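Local atomic coordinates of beta-fructofuranosidase, insoluble isoenzyme CWINV1 (PDB entry 2OXB), a protein that hydrolyses sucrose and 1-kestose, and less readily neokestose and levan, by releasing terminal beta-D-fructofuranoside residues as a cell-wall invertase. Residues K27-L32 / S114-R119. The protein carries 1 engineered substitution. Sequence-based numbering, arbitrary orientation.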
ATOM      1  N   LYS A  27      -0.241  -8.349 -23.184  1.00 35.87           N
ATOM      2  CA  LYS A  27      -1.163  -8.085 -24.277  1.00 36.70           C
ATOM      3  C   LYS A  27      -2.187  -7.035 -23.811  1.00 36.55           C
ATOM      4  O   LYS A  27      -3.399  -7.255 -23.865  1.00 38.07           O
ATOM      5  CB  LYS A  27      -1.873  -9.379 -24.717  1.00 36.14           C
ATOM      6  CG  LYS A  27      -0.957 -10.397 -25.424  1.00 37.41           C
ATOM      7  CD  LYS A  27      -1.715 -11.644 -25.906  1.00 33.49           C
ATOM      8  CE  LYS A  27      -0.781 -12.696 -26.505  1.00 30.17           C
ATOM      9  NZ  LYS A  27      -1.541 -13.899 -26.958  1.00 26.57           N
ATOM     10  N   GLY A  28      -1.679  -5.902 -23.332  1.00 34.83           N
ATOM     11  CA  GLY A  28      -2.536  -4.821 -22.876  1.00 34.10           C
ATOM     12  C   GLY A  28      -3.506  -5.160 -21.762  1.00 33.63           C
ATOM     13  O   GLY A  28      -4.214  -4.290 -21.262  1.00 32.87           O
ATOM     14  N   ILE A  29      -3.545  -6.423 -21.358  1.00 34.12           N
ATOM     15  CA  ILE A  29      -4.454  -6.842 -20.295  1.00 33.92           C
ATOM     16  C   ILE A  29      -3.732  -7.039 -18.956  1.00 32.54           C
ATOM     17  O   ILE A  29      -2.808  -7.843 -18.841  1.00 32.72           O
ATOM     18  CB  ILE A  29      -5.192  -8.146 -20.694  1.00 35.13           C
ATOM     19  CG1 ILE A  29      -6.117  -7.862 -21.885  1.00 35.59           C
ATOM     20  CG2 ILE A  29      -5.970  -8.697 -19.507  1.00 34.75           C
ATOM     21  CD1 ILE A  29      -6.733  -9.096 -22.508  1.00 39.55           C
ATOM     22  N   TYR A  30      -4.161  -6.291 -17.949  1.00 30.78           N
ATOM     23  CA  TYR A  30      -3.572  -6.384 -16.628  1.00 29.30           C
ATOM     24  C   TYR A  30      -4.057  -7.660 -15.957  1.00 29.48           C
ATOM     25  O   TYR A  30      -5.063  -8.261 -16.356  1.00 29.63           O
ATOM     26  CB  TYR A  30      -3.957  -5.158 -15.787  1.00 28.85           C
ATOM     27  CG  TYR A  30      -3.486  -3.844 -16.380  1.00 27.89           C
ATOM     28  CD1 TYR A  30      -2.128  -3.508 -16.385  1.00 28.56           C
ATOM     29  CD2 TYR A  30      -4.384  -2.971 -16.999  1.00 25.06           C
ATOM     30  CE1 TYR A  30      -1.673  -2.345 -16.996  1.00 27.61           C
ATOM     31  CE2 TYR A  30      -3.945  -1.805 -17.618  1.00 25.24           C
ATOM     32  CZ  TYR A  30      -2.585  -1.495 -17.619  1.00 28.57           C
ATOM     33  OH  TYR A  30      -2.122  -0.365 -18.270  1.00 26.54           O
ATOM     34  N   HIS A  31      -3.326  -8.075 -14.932  1.00 29.30           N
ATOM     35  CA  HIS A  31      -3.674  -9.279 -14.197  1.00 28.83           C
ATOM     36  C   HIS A  31      -3.489  -9.046 -12.697  1.00 27.43           C
ATOM     37  O   HIS A  31      -2.640  -8.261 -12.275  1.00 26.59           O
ATOM     38  CB  HIS A  31      -2.788 -10.446 -14.663  1.00 30.77           C
ATOM     39  CG  HIS A  31      -3.101 -10.946 -16.043  1.00 33.03           C
ATOM     40  ND1 HIS A  31      -4.286 -11.580 -16.357  1.00 34.29           N
ATOM     41  CD2 HIS A  31      -2.363 -10.951 -17.182  1.00 33.21           C
ATOM     42  CE1 HIS A  31      -4.264 -11.959 -17.622  1.00 33.35           C
ATOM     43  NE2 HIS A  31      -3.108 -11.591 -18.146  1.00 34.75           N
ATOM     44  N   LEU A  32      -4.322  -9.708 -11.907  1.00 25.64           N
ATOM     45  CA  LEU A  32      -4.250  -9.644 -10.455  1.00 24.38           C
ATOM     46  C   LEU A  32      -4.660 -10.995  -9.917  1.00 24.51           C
ATOM     47  O   LEU A  32      -5.728 -11.528 -10.249  1.00 24.07           O
ATOM     48  CB  LEU A  32      -5.192  -8.597  -9.843  1.00 20.73           C
ATOM     49  CG  LEU A  32      -5.294  -8.687  -8.295  1.00 19.69           C
ATOM     50  CD1 LEU A  32      -4.043  -8.143  -7.653  1.00 17.76           C
ATOM     51  CD2 LEU A  32      -6.484  -7.893  -7.777  1.00 21.88           C
ATOM     52  N   SER A 114      -1.420 -18.026 -26.225  1.00 58.84           N
ATOM     53  CA  SER A 114      -2.050 -16.995 -27.030  1.00 58.35           C
ATOM     54  C   SER A 114      -3.289 -16.427 -26.316  1.00 57.64           C
ATOM     55  O   SER A 114      -3.811 -15.381 -26.705  1.00 57.42           O
ATOM     56  CB  SER A 114      -2.418 -17.561 -28.408  1.00 59.12           C
ATOM     57  OG  SER A 114      -1.264 -18.009 -29.100  1.00 58.78           O
ATOM     58  N   ASP A 115      -3.750 -17.116 -25.270  1.00 56.16           N
ATOM     59  CA  ASP A 115      -4.914 -16.663 -24.499  1.00 55.24           C
ATOM     60  C   ASP A 115      -4.552 -15.371 -23.779  1.00 53.68           C
ATOM     61  O   ASP A 115      -3.590 -15.328 -23.014  1.00 53.94           O
ATOM     62  CB  ASP A 115      -5.348 -17.729 -23.467  1.00 56.05           C
ATOM     63  CG  ASP A 115      -6.507 -17.259 -22.564  1.00 56.24           C
ATOM     64  OD1 ASP A 115      -7.515 -16.733 -23.086  1.00 57.49           O
ATOM     65  OD2 ASP A 115      -6.422 -17.431 -21.331  1.00 55.09           O
ATOM     66  N   PRO A 116      -5.318 -14.297 -24.028  1.00 51.80           N
ATOM     67  CA  PRO A 116      -5.082 -12.993 -23.405  1.00 49.59           C
ATOM     68  C   PRO A 116      -5.531 -12.953 -21.948  1.00 47.38           C
ATOM     69  O   PRO A 116      -5.377 -11.938 -21.271  1.00 47.27           O
ATOM     70  CB  PRO A 116      -5.892 -12.053 -24.285  1.00 50.30           C
ATOM     71  CG  PRO A 116      -7.080 -12.901 -24.633  1.00 51.54           C
ATOM     72  CD  PRO A 116      -6.438 -14.225 -24.985  1.00 51.66           C
ATOM     73  N   TYR A 117      -6.082 -14.061 -21.465  1.00 45.17           N
ATOM     74  CA  TYR A 117      -6.558 -14.119 -20.094  1.00 44.04           C
ATOM     75  C   TYR A 117      -5.641 -14.909 -19.167  1.00 43.90           C
ATOM     76  O   TYR A 117      -5.650 -14.685 -17.958  1.00 45.05           O
ATOM     77  CB  TYR A 117      -7.975 -14.698 -20.052  1.00 42.95           C
ATOM     78  CG  TYR A 117      -9.029 -13.815 -20.697  1.00 42.53           C
ATOM     79  CD1 TYR A 117     -10.372 -14.188 -20.693  1.00 42.40           C
ATOM     80  CD2 TYR A 117      -8.686 -12.610 -21.311  1.00 42.73           C
ATOM     81  CE1 TYR A 117     -11.348 -13.388 -21.282  1.00 41.57           C
ATOM     82  CE2 TYR A 117      -9.650 -11.801 -21.905  1.00 42.22           C
ATOM     83  CZ  TYR A 117     -10.979 -12.196 -21.886  1.00 42.49           C
ATOM     84  OH  TYR A 117     -11.934 -11.394 -22.473  1.00 42.97           O
ATOM     85  N   LEU A 118      -4.850 -15.819 -19.733  1.00 42.94           N
ATOM     86  CA  LEU A 118      -3.914 -16.636 -18.954  1.00 42.73           C
ATOM     87  C   LEU A 118      -4.575 -17.265 -17.719  1.00 43.40           C
ATOM     88  O   LEU A 118      -4.021 -17.223 -16.619  1.00 42.32           O
ATOM     89  CB  LEU A 118      -2.712 -15.785 -18.503  1.00 41.26           C
ATOM     90  CG  LEU A 118      -1.795 -15.117 -19.535  1.00 39.57           C
ATOM     91  CD1 LEU A 118      -0.759 -14.249 -18.836  1.00 37.96           C
ATOM     92  CD2 LEU A 118      -1.110 -16.177 -20.372  1.00 40.40           C
ATOM     93  N   ARG A 119      -5.749 -17.861 -17.914  1.00 44.69           N
ATOM     94  CA  ARG A 119      -6.484 -18.477 -16.818  1.00 45.77           C
ATOM     95  C   ARG A 119      -5.965 -19.850 -16.405  1.00 44.63           C
ATOM     96  O   ARG A 119      -6.147 -20.257 -15.258  1.00 45.73           O
ATOM     97  CB  ARG A 119      -7.976 -18.563 -17.157  1.00 47.82           C
ATOM     98  CG  ARG A 119      -8.378 -19.706 -18.062  1.00 50.36           C
ATOM     99  CD  ARG A 119      -9.846 -19.565 -18.414  1.00 53.23           C
ATOM    100  NE  ARG A 119     -10.068 -18.409 -19.278  1.00 54.11           N
ATOM    101  CZ  ARG A 119      -9.646 -18.342 -20.537  1.00 56.60           C
ATOM    102  NH1 ARG A 119      -8.987 -19.367 -21.067  1.00 56.97           N
ATOM    103  NH2 ARG A 119      -9.873 -17.255 -21.267  1.00 56.38           N
TER
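With CG anti to the carbonyl carbon (chi1 -70°) and the chain fully extended beyond it, K27 reaches the loop 114-119, where NZ donates a hydrogen bond to S114 O (2.7 Å). The nitrogen comes in from the side of the carbonyl (C=O...NZ angle 98°), 46° out of its plane and not on a lone pair; lysine suits this exposed edge because its long aliphatic chain spans the distance. I29 and P116 lie side by side, I29 CD1 3.6 Å from P116 CB and 4.0 Å from CE2 at the edge of the Y117 ring. The rigid proline ring offers isoleucine a fixed apolar surface. The contact joins neighbouring blades of the five-bladed beta-propeller of glycoside hydrolase family 32: strand 29-36 lies between strands 15-26 and 47-53 of one, and the loop links strands 103-110 and 121-123 of the next. Deeper in, L118 CD1 lies oblique to the H31 ring, 3.6 Å from NE2, and this flat ring also meets that of H50. An alanine here removes the ring, which would probably open a gap beside L118 and leave H50 without that neighbour. L118, crossing H31 at about a right angle, is buried, its branched apolar chain also packing on P90 and Y26.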